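Local coordinates for protein Ddb_g0293866 (Dictyostelium discoideum, PDB 5LW6) that probably binds ADP-ribose or poly-ADP-ribose through this macrodomain, which forms one part of a longer protein possibly linked to the sensing of DNA damage, at residues 53-61 with 244-253; 94-105 with 124-133. All blocks are in the same frame, centred on the assembly; numbering follows the deposited sequence. Where two conformers were deposited one is given.

Both contacts are built on the macrodomain sheet, where strands 55-59 and 95-101 are neighbours. Contact 1 is core: residues 53-61 and 244-253 pack one face of strand 55-59 against the C-terminal helix, its centre about 5 Å from the centre of the chain, through leucines, aromatic rings and a buried salt bridge. Contact 2 lies further out, its centre about 11 Å from the centre of the chain, and is only partly buried. There 94-105 and 124-133 are held by a parallel backbone ladder, with 125-130 as the outermost strand on that side and charged side chains at the margins. They also touch directly, among other places where Phe58 CE2 packs on Met98 CG, 3.6 Å apart.

Contact 1: residues 53-61 with 244-253; sequences ERSLAFPFI and TYHSLFNALD
The C-terminal helix covers part of one face of the macrodomain sheet, and here its residues 244-253 run nearly antiparallel to strand 55-59, at 152°. Leu56 and Phe58 of the strand, and Ile61 just after it, point toward the helix. Leu56 and Leu248 meet tip to tip, Leu56 CD2 lying 4.0 Å from Leu248 CG, while the Leu252 side chain crosses that of Arg54 at about a right angle, Leu252 CD1 3.7 Å from Arg54 CB. Phe249 presents its edge to the face of Phe58 in a T-shaped pair with planes at 87°. Beside it, Ile61 lays CD1 over the centre of the Tyr245 ring, a CH-pi contact 3.6 Å from the centroid. Tyr245 OH also accepts a hydrogen bond from Ile61 N (3.1 Å), and a water joins that OH to Ile61 O. A leucine in place of Tyr245 would probably leave Ile61 N without this acceptor and Ile61 CD1 without its aromatic seat. At the far end Arg54, bent at chi3 (-66°), swings its guanidinium to Asp253, while Asp93 and Glu91 also pair with its NH2. Tyr84 and His88 help hold the aspartate, and Arg54 NH1 meets Asp253 OD1 from above the carboxylate plane at 3.0 Å.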
loop_
_atom_site.group_PDB
_atom_site.type_symbol
_atom_site.label_atom_id
_atom_site.label_comp_id
_atom_site.label_asym_id
_atom_site.label_seq_id
_atom_site.Cartn_x
_atom_site.Cartn_y
_atom_site.Cartn_z
ATOM N N GLU A 53 -10.628 6.727 10.891
ATOM C CA GLU A 53 -9.321 7.414 10.829
ATOM C C GLU A 53 -8.481 6.892 9.619
ATOM O O GLU A 53 -8.475 5.676 9.346
ATOM C CB GLU A 53 -8.519 7.278 12.101
ATOM C CG GLU A 53 -7.673 6.086 12.195
ATOM C CD GLU A 53 -6.607 6.062 13.313
ATOM O OE1 GLU A 53 -6.450 7.026 14.119
ATOM O OE2 GLU A 53 -5.899 5.043 13.336
ATOM N N ARG A 54 -7.848 7.830 8.908
ATOM C CA ARG A 54 -7.072 7.510 7.702
ATOM C C ARG A 54 -5.663 7.072 8.101
ATOM O O ARG A 54 -4.660 7.743 7.786
ATOM C CB ARG A 54 -7.100 8.651 6.760
ATOM C CG ARG A 54 -8.422 8.804 6.048
ATOM C CD ARG A 54 -8.502 10.081 5.194
ATOM N NE ARG A 54 -8.471 11.220 6.040
ATOM C CZ ARG A 54 -8.582 12.462 5.620
ATOM N NH1 ARG A 54 -8.692 12.701 4.316
ATOM N NH2 ARG A 54 -8.623 13.453 6.509
ATOM N N SER A 55 -5.546 5.904 8.762
ATOM C CA SER A 55 -4.240 5.423 9.231
ATOM C C SER A 55 -3.924 4.234 8.288
ATOM O O SER A 55 -4.651 3.252 8.310
ATOM C CB SER A 55 -4.222 4.949 10.669
ATOM O OG SER A 55 -5.336 4.183 11.039
ATOM N N LEU A 56 -2.900 4.357 7.479
ATOM C CA LEU A 56 -2.538 3.383 6.430
ATOM C C LEU A 56 -1.135 2.885 6.598
ATOM O O LEU A 56 -0.219 3.679 6.608
ATOM C CB LEU A 56 -2.624 4.004 5.048
ATOM C CG LEU A 56 -2.180 3.125 3.883
ATOM C CD1 LEU A 56 -3.068 1.924 3.652
ATOM C CD2 LEU A 56 -2.094 4.054 2.681
ATOM N N ALA A 57 -0.986 1.548 6.641
ATOM C CA ALA A 57 0.276 0.879 6.587
ATOM C C ALA A 57 0.442 0.341 5.199
ATOM O O ALA A 57 -0.463 -0.317 4.683
ATOM C CB ALA A 57 0.313 -0.271 7.574
ATOM N N PHE A 58 1.558 0.678 4.541
ATOM C CA PHE A 58 1.669 0.313 3.121
ATOM C C PHE A 58 3.093 -0.000 2.793
ATOM O O PHE A 58 3.960 0.470 3.467
ATOM C CB PHE A 58 1.123 1.401 2.189
ATOM C CG PHE A 58 1.838 2.720 2.258
ATOM C CD1 PHE A 58 1.561 3.621 3.262
ATOM C CD2 PHE A 58 2.762 3.053 1.296
ATOM C CE1 PHE A 58 2.225 4.840 3.327
ATOM C CE2 PHE A 58 3.425 4.299 1.315
ATOM C CZ PHE A 58 3.126 5.209 2.348
ATOM N N PRO A 59 3.313 -0.882 1.803
ATOM C CA PRO A 59 4.655 -1.177 1.401
ATOM C C PRO A 59 5.291 -0.076 0.517
ATOM O O PRO A 59 4.602 0.815 0.035
ATOM C CB PRO A 59 4.466 -2.509 0.646
ATOM C CG PRO A 59 3.203 -2.300 -0.062
ATOM C CD PRO A 59 2.317 -1.572 0.958
ATOM N N PHE A 60 6.626 -0.131 0.401
ATOM C CA PHE A 60 7.402 0.687 -0.531
ATOM C C PHE A 60 7.210 0.042 -1.901
ATOM O O PHE A 60 7.912 -0.907 -2.297
ATOM C CB PHE A 60 8.833 0.703 -0.036
ATOM C CG PHE A 60 9.779 1.612 -0.761
ATOM C CD1 PHE A 60 9.339 2.642 -1.565
ATOM C CD2 PHE A 60 11.189 1.497 -0.516
ATOM C CE1 PHE A 60 10.216 3.525 -2.157
ATOM C CE2 PHE A 60 12.080 2.388 -1.156
ATOM C CZ PHE A 60 11.598 3.379 -1.984
ATOM N N ILE A 61 6.167 0.512 -2.575
ATOM C CA ILE A 61 5.555 -0.253 -3.662
ATOM C C ILE A 61 6.577 -0.645 -4.718
ATOM O O ILE A 61 7.341 0.209 -5.174
ATOM C CB ILE A 61 4.353 0.514 -4.258
ATOM C CG1 ILE A 61 3.387 0.963 -3.118
ATOM C CG2 ILE A 61 3.772 -0.258 -5.427
ATOM C CD1 ILE A 61 2.195 1.723 -3.670
ATOM N N THR A 244 -0.383 3.903 -9.203
ATOM C CA THR A 244 -0.585 2.978 -8.057
ATOM C C THR A 244 -0.690 3.789 -6.748
ATOM O O THR A 244 -1.607 3.586 -5.965
ATOM C CB THR A 244 0.446 1.875 -7.989
ATOM O OG1 THR A 244 0.669 1.249 -9.276
ATOM C CG2 THR A 244 0.025 0.852 -7.034
ATOM N N TYR A 245 0.211 4.720 -6.552
ATOM C CA TYR A 245 0.145 5.537 -5.351
ATOM C C TYR A 245 -1.115 6.384 -5.325
ATOM O O TYR A 245 -1.816 6.482 -4.338
ATOM C CB TYR A 245 1.382 6.435 -5.184
ATOM C CG TYR A 245 2.557 5.713 -4.579
ATOM C CD1 TYR A 245 2.650 5.533 -3.199
ATOM C CD2 TYR A 245 3.550 5.183 -5.334
ATOM C CE1 TYR A 245 3.718 4.854 -2.647
ATOM C CE2 TYR A 245 4.629 4.507 -4.779
ATOM C CZ TYR A 245 4.701 4.316 -3.424
ATOM O OH TYR A 245 5.788 3.593 -2.847
ATOM N N HIS A 246 -1.436 7.004 -6.449
ATOM C CA HIS A 246 -2.694 7.777 -6.532
ATOM C C HIS A 246 -3.909 6.947 -6.188
ATOM O O HIS A 246 -4.736 7.362 -5.440
ATOM C CB HIS A 246 -2.831 8.427 -7.904
ATOM C CG HIS A 246 -1.920 9.594 -8.107
ATOM N ND1 HIS A 246 -1.387 9.930 -9.343
ATOM C CD2 HIS A 246 -1.478 10.534 -7.243
ATOM C CE1 HIS A 246 -0.612 10.999 -9.204
ATOM N NE2 HIS A 246 -0.685 11.411 -7.946
ATOM N N SER A 247 -4.008 5.756 -6.760
ATOM C CA SER A 247 -5.077 4.832 -6.449
ATOM C C SER A 247 -5.134 4.477 -4.980
ATOM O O SER A 247 -6.229 4.394 -4.362
ATOM C CB SER A 247 -4.862 3.557 -7.252
ATOM O OG SER A 247 -5.103 3.890 -8.578
ATOM N N LEU A 248 -3.984 4.191 -4.403
ATOM C CA LEU A 248 -3.923 3.859 -2.993
ATOM C C LEU A 248 -4.461 4.994 -2.140
ATOM O O LEU A 248 -5.234 4.797 -1.213
ATOM C CB LEU A 248 -2.481 3.495 -2.665
ATOM C CG LEU A 248 -2.188 3.211 -1.204
ATOM C CD1 LEU A 248 -3.023 2.035 -0.701
ATOM C CD2 LEU A 248 -0.698 2.940 -1.050
ATOM N N PHE A 249 -3.997 6.214 -2.401
ATOM C CA PHE A 249 -4.403 7.333 -1.596
ATOM C C PHE A 249 -5.817 7.741 -1.913
ATOM O O PHE A 249 -6.542 8.188 -1.029
ATOM C CB PHE A 249 -3.428 8.514 -1.771
ATOM C CG PHE A 249 -2.052 8.241 -1.234
ATOM C CD1 PHE A 249 -1.855 7.468 -0.063
ATOM C CD2 PHE A 249 -0.975 8.687 -1.873
ATOM C CE1 PHE A 249 -0.566 7.179 0.411
ATOM C CE2 PHE A 249 0.321 8.422 -1.394
ATOM C CZ PHE A 249 0.515 7.687 -0.265
ATOM N N ASN A 250 -6.287 7.467 -3.116
ATOM C CA ASN A 250 -7.698 7.654 -3.390
ATOM C C ASN A 250 -8.554 6.703 -2.524
ATOM O O ASN A 250 -9.580 7.118 -1.993
ATOM C CB ASN A 250 -8.026 7.381 -4.855
ATOM C CG ASN A 250 -7.529 8.457 -5.755
ATOM O OD1 ASN A 250 -7.130 9.519 -5.314
ATOM N ND2 ASN A 250 -7.582 8.201 -7.063
ATOM N N ALA A 251 -8.129 5.471 -2.359
ATOM C CA ALA A 251 -8.815 4.536 -1.500
ATOM C C ALA A 251 -8.814 5.036 -0.067
ATOM O O ALA A 251 -9.799 4.917 0.663
ATOM C CB ALA A 251 -8.209 3.185 -1.583
ATOM N N LEU A 252 -7.699 5.573 0.376
ATOM C CA LEU A 252 -7.623 6.078 1.724
ATOM C C LEU A 252 -8.637 7.170 1.939
ATOM O O LEU A 252 -9.292 7.219 2.997
ATOM C CB LEU A 252 -6.184 6.541 1.998
ATOM C CG LEU A 252 -5.893 6.990 3.395
ATOM C CD1 LEU A 252 -6.229 5.938 4.430
ATOM C CD2 LEU A 252 -4.408 7.458 3.468
ATOM N N ASP A 253 -8.804 8.071 0.959
ATOM C CA ASP A 253 -9.745 9.200 1.108
ATOM C C ASP A 253 -11.228 8.790 0.967
ATOM O O ASP A 253 -12.125 9.480 1.416
ATOM C CB ASP A 253 -9.398 10.321 0.146
ATOM C CG ASP A 253 -8.317 11.282 0.710
ATOM O OD1 ASP A 253 -7.877 11.093 1.914
ATOM O OD2 ASP A 253 -7.932 12.211 -0.063
HETATM O O HOH W 1 7.601 2.850 -4.590
#

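Contact 2: residues 94-105 with 124-133; sequences IKLKMMVEKSIY and RFEIIKIENS
Leu96 and Arg124 begin a parallel ladder in which Leu96 N donates to Arg124 O at 2.8 Å. Leu96 O then accepts from Glu126 N, and the alternation continues through Met98, Ile128, Val100 and Ile130 to Lys102 N. On one face of the paired strands, Phe125 turns the CE1 edge of its ring to Met98 CB at 3.8 Å. Met98, substituted by selenomethionine, bends at chi3 (79°), bringing CE beside Ile127 CD1 as the two side chains run the same way. Ile127 CG2 touches both Val100 CG2 and the edge of the Tyr105 ring, 3.6 Å from Tyr105 CE2. The Lys129 and Tyr105 side chains cross at about a right angle, with Lys129 CB over a face of the ring. On the other face, Lys97 lies alongside Glu126; its NZ hydrogen-bonds to Leu141 O and stays beyond salt-bridge distance of Glu126 OE1. The strands belong to a right-handed beta-alpha-beta crossover through helix 107-116, whose Phe113, Leu109 and Ile110 cover Met98, Val100, Ile127 and Tyr105. Beyond the strand ends, Lys102 NZ forms a salt bridge with Glu131, meeting Glu131 OE2 on the syn side at 2.8 Å. A water links Ser103 N to Glu131 O, and another spans Ser133 N and, weakly, Glu101 OE1. At the opposite end the aliphatic part of Arg124 passes Ile94 O, with Arg124 CG 3.3 Å from that oxygen. Its guanidinium is positioned from further out: NE pairs with Asp122, NH1 donates to the carbonyls of His88 and Glu91, and NH2 donates to Leu85 O.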
loop_
_atom_site.group_PDB
_atom_site.type_symbol
_atom_site.label_atom_id
_atom_site.label_comp_id
_atom_site.label_asym_id
_atom_site.label_seq_id
_atom_site.Cartn_x
_atom_site.Cartn_y
_atom_site.Cartn_z
ATOM N N ILE A 94 -4.800 11.563 9.590
ATOM C CA ILE A 94 -4.019 10.850 8.636
ATOM C C ILE A 94 -2.730 10.424 9.276
ATOM O O ILE A 94 -2.013 11.181 9.950
ATOM C CB ILE A 94 -3.715 11.770 7.436
ATOM C CG1 ILE A 94 -4.969 12.052 6.641
ATOM C CG2 ILE A 94 -2.703 11.088 6.565
ATOM C CD1 ILE A 94 -4.861 13.183 5.646
ATOM N N LYS A 95 -2.421 9.145 9.130
ATOM C CA LYS A 95 -1.176 8.575 9.579
ATOM C C LYS A 95 -0.726 7.616 8.496
ATOM O O LYS A 95 -1.481 6.693 8.124
ATOM C CB LYS A 95 -1.385 7.861 10.917
ATOM C CG LYS A 95 -0.135 7.499 11.572
ATOM C CD LYS A 95 -0.365 7.254 13.090
ATOM C CE LYS A 95 -1.736 6.656 13.469
ATOM N NZ LYS A 95 -1.677 5.238 13.991
ATOM N N LEU A 96 0.484 7.832 8.001
ATOM C CA LEU A 96 1.039 6.997 6.913
ATOM C C LEU A 96 2.270 6.292 7.436
ATOM O O LEU A 96 3.181 6.952 8.027
ATOM C CB LEU A 96 1.394 7.842 5.682
ATOM C CG LEU A 96 0.280 8.593 4.963
ATOM C CD1 LEU A 96 0.806 9.333 3.747
ATOM C CD2 LEU A 96 -0.854 7.687 4.610
ATOM N N LYS A 97 2.295 4.975 7.331
ATOM C CA LYS A 97 3.424 4.177 7.760
ATOM C C LYS A 97 3.855 3.343 6.630
ATOM O O LYS A 97 3.147 2.414 6.216
ATOM C CB LYS A 97 3.093 3.302 8.975
ATOM C CG LYS A 97 2.634 4.176 10.149
ATOM C CD LYS A 97 2.672 3.438 11.480
ATOM C CE LYS A 97 2.242 4.364 12.631
ATOM N NZ LYS A 97 2.152 3.541 13.864
HETATM N N MSE A 98 5.040 3.628 6.128
HETATM C CA MSE A 98 5.514 2.903 4.967
HETATM C C MSE A 98 6.482 1.861 5.446
HETATM O O MSE A 98 7.483 2.123 6.085
HETATM C CB MSE A 98 6.153 3.764 3.930
HETATM C CG MSE A 98 6.538 3.006 2.683
HETATM SE SE MSE A 98 7.257 4.202 1.279
HETATM C CE MSE A 98 8.917 4.318 2.045
HETATM N N MSE A 99 6.239 0.629 5.069
HETATM C CA MSE A 99 7.013 -0.494 5.537
HETATM C C MSE A 99 8.084 -0.790 4.512
HETATM O O MSE A 99 7.795 -1.082 3.380
HETATM C CB MSE A 99 6.082 -1.730 5.666
HETATM C CG MSE A 99 4.958 -1.397 6.668
HETATM SE SE MSE A 99 3.665 -2.846 6.893
HETATM C CE MSE A 99 2.665 -2.619 5.148
ATOM N N VAL A 100 9.331 -0.769 4.911
ATOM C CA VAL A 100 10.474 -0.975 4.048
ATOM C C VAL A 100 11.282 -2.208 4.509
ATOM O O VAL A 100 11.650 -2.329 5.688
ATOM C CB VAL A 100 11.383 0.305 3.999
ATOM C CG1 VAL A 100 12.637 0.057 3.201
ATOM C CG2 VAL A 100 10.614 1.542 3.542
ATOM N N GLU A 101 11.572 -3.129 3.591
ATOM C CA GLU A 101 12.319 -4.312 3.976
ATOM C C GLU A 101 13.761 -3.927 4.326
ATOM O O GLU A 101 14.338 -2.960 3.793
ATOM C CB GLU A 101 12.205 -5.384 2.907
ATOM C CG GLU A 101 10.778 -5.946 2.798
ATOM C CD GLU A 101 10.603 -6.964 1.671
ATOM O OE1 GLU A 101 11.636 -7.490 1.180
ATOM O OE2 GLU A 101 9.435 -7.173 1.223
ATOM N N LYS A 102 14.302 -4.629 5.306
ATOM C CA LYS A 102 15.652 -4.300 5.860
ATOM C C LYS A 102 16.667 -4.150 4.765
ATOM O O LYS A 102 17.597 -3.321 4.843
ATOM C CB LYS A 102 16.102 -5.458 6.743
ATOM C CG LYS A 102 17.396 -5.200 7.501
ATOM C CD LYS A 102 17.786 -6.387 8.416
ATOM C CE LYS A 102 18.057 -7.669 7.624
ATOM N NZ LYS A 102 18.261 -8.881 8.482
ATOM N N SER A 103 16.581 -5.023 3.807
ATOM C CA SER A 103 17.576 -5.004 2.730
ATOM C C SER A 103 17.598 -3.708 1.948
ATOM O O SER A 103 18.620 -3.326 1.388
ATOM C CB SER A 103 17.420 -6.204 1.836
ATOM O OG SER A 103 16.338 -6.197 0.949
ATOM N N ILE A 104 16.449 -3.032 1.854
ATOM C CA ILE A 104 16.304 -1.798 1.068
ATOM C C ILE A 104 16.520 -0.559 1.964
ATOM O O ILE A 104 16.919 0.483 1.470
ATOM C CB ILE A 104 14.899 -1.726 0.464
ATOM C CG1 ILE A 104 14.516 -3.001 -0.313
ATOM C CG2 ILE A 104 14.627 -0.413 -0.313
ATOM C CD1 ILE A 104 15.052 -3.118 -1.684
ATOM N N TYR A 105 16.214 -0.686 3.261
ATOM C CA TYR A 105 16.345 0.391 4.243
ATOM C C TYR A 105 17.791 0.787 4.429
ATOM O O TYR A 105 18.634 -0.081 4.563
ATOM C CB TYR A 105 15.749 -0.066 5.558
ATOM C CG TYR A 105 15.598 1.061 6.574
ATOM C CD1 TYR A 105 16.719 1.545 7.303
ATOM C CD2 TYR A 105 14.349 1.643 6.794
ATOM C CE1 TYR A 105 16.577 2.558 8.249
ATOM C CE2 TYR A 105 14.200 2.621 7.767
ATOM C CZ TYR A 105 15.329 3.085 8.466
ATOM O OH TYR A 105 15.152 4.083 9.382
ATOM N N ARG A 124 3.219 13.127 10.234
ATOM C CA ARG A 124 2.243 12.078 9.959
ATOM C C ARG A 124 2.782 10.948 9.117
ATOM O O ARG A 124 2.072 9.984 8.948
ATOM C CB ARG A 124 1.028 12.621 9.271
ATOM C CG ARG A 124 0.197 13.608 10.103
ATOM C CD ARG A 124 -0.805 14.363 9.266
ATOM N NE ARG A 124 -0.225 15.196 8.226
ATOM C CZ ARG A 124 -0.945 15.779 7.257
ATOM N NH1 ARG A 124 -2.237 15.622 7.198
ATOM N NH2 ARG A 124 -0.361 16.531 6.335
ATOM N N PHE A 125 4.021 11.068 8.631
ATOM C CA PHE A 125 4.620 10.008 7.815
ATOM C C PHE A 125 5.785 9.372 8.497
ATOM O O PHE A 125 6.679 10.089 9.012
ATOM C CB PHE A 125 5.097 10.591 6.512
ATOM C CG PHE A 125 5.822 9.619 5.663
ATOM C CD1 PHE A 125 5.237 8.423 5.287
ATOM C CD2 PHE A 125 7.120 9.888 5.262
ATOM C CE1 PHE A 125 5.959 7.529 4.501
ATOM C CE2 PHE A 125 7.823 9.032 4.465
ATOM C CZ PHE A 125 7.236 7.829 4.108
ATOM N N GLU A 126 5.758 8.046 8.616
ATOM C CA GLU A 126 6.902 7.307 9.179
ATOM C C GLU A 126 7.292 6.159 8.290
ATOM O O GLU A 126 6.437 5.587 7.581
ATOM C CB GLU A 126 6.527 6.658 10.510
ATOM C CG GLU A 126 6.105 7.659 11.542
ATOM C CD GLU A 126 5.743 7.035 12.896
ATOM O OE1 GLU A 126 5.600 5.765 12.992
ATOM O OE2 GLU A 126 5.601 7.860 13.865
ATOM N N ILE A 127 8.578 5.835 8.324
ATOM C CA ILE A 127 9.092 4.618 7.644
ATOM C C ILE A 127 9.420 3.628 8.681
ATOM O O ILE A 127 10.135 3.948 9.639
ATOM C CB ILE A 127 10.329 4.959 6.785
ATOM C CG1 ILE A 127 9.905 5.796 5.582
ATOM C CG2 ILE A 127 11.042 3.707 6.353
ATOM C CD1 ILE A 127 10.999 6.256 4.659
ATOM N N ILE A 128 8.955 2.407 8.529
ATOM C CA ILE A 128 9.115 1.331 9.501
ATOM C C ILE A 128 9.883 0.229 8.799
ATOM O O ILE A 128 9.463 -0.210 7.713
ATOM C CB ILE A 128 7.752 0.704 9.855
ATOM C CG1 ILE A 128 6.811 1.787 10.366
ATOM C CG2 ILE A 128 7.861 -0.482 10.823
ATOM C CD1 ILE A 128 7.361 2.586 11.509
ATOM N N LYS A 129 10.994 -0.192 9.389
ATOM C CA LYS A 129 11.829 -1.259 8.838
ATOM C C LYS A 129 11.243 -2.593 9.231
ATOM O O LYS A 129 10.914 -2.764 10.410
ATOM C CB LYS A 129 13.249 -1.114 9.418
ATOM C CG LYS A 129 14.250 -2.130 8.863
ATOM C CD LYS A 129 15.684 -1.886 9.329
ATOM C CE LYS A 129 15.882 -2.147 10.804
ATOM N NZ LYS A 129 17.293 -1.806 11.151
ATOM N N ILE A 130 11.018 -3.494 8.281
ATOM C CA ILE A 130 10.568 -4.836 8.572
ATOM C C ILE A 130 11.594 -5.818 8.017
ATOM O O ILE A 130 12.304 -5.501 7.051
ATOM C CB ILE A 130 9.124 -5.079 8.024
ATOM C CG1 ILE A 130 9.054 -4.924 6.487
ATOM C CG2 ILE A 130 8.158 -4.112 8.734
ATOM C CD1 ILE A 130 7.867 -5.583 5.822
ATOM N N GLU A 131 11.694 -7.011 8.600
ATOM C CA GLU A 131 12.724 -7.923 8.175
ATOM C C GLU A 131 12.521 -8.417 6.749
ATOM O O GLU A 131 13.468 -8.438 5.970
ATOM C CB GLU A 131 12.798 -9.089 9.164
ATOM C CG GLU A 131 13.715 -10.207 8.729
ATOM C CD GLU A 131 15.183 -9.860 8.909
ATOM O OE1 GLU A 131 15.486 -8.939 9.721
ATOM O OE2 GLU A 131 16.017 -10.542 8.255
ATOM N N ASN A 132 11.298 -8.816 6.426
ATOM C CA ASN A 132 10.926 -9.332 5.071
ATOM C C ASN A 132 9.454 -9.240 4.885
ATOM O O ASN A 132 8.753 -8.866 5.824
ATOM C CB ASN A 132 11.356 -10.765 4.834
ATOM C CG ASN A 132 10.774 -11.735 5.822
ATOM O OD1 ASN A 132 9.581 -12.000 5.829
ATOM N ND2 ASN A 132 11.624 -12.217 6.730
ATOM N N SER A 133 8.955 -9.524 3.685
ATOM C CA SER A 133 7.538 -9.267 3.409
ATOM C C SER A 133 6.563 -10.105 4.249
ATOM O O SER A 133 5.371 -9.791 4.314
ATOM C CB SER A 133 7.237 -9.509 1.896
ATOM O OG SER A 133 7.282 -10.893 1.611
HETATM O O HOH W 2 10.729 -10.200 1.562
HETATM O O HOH W 3 15.135 -7.619 3.991
#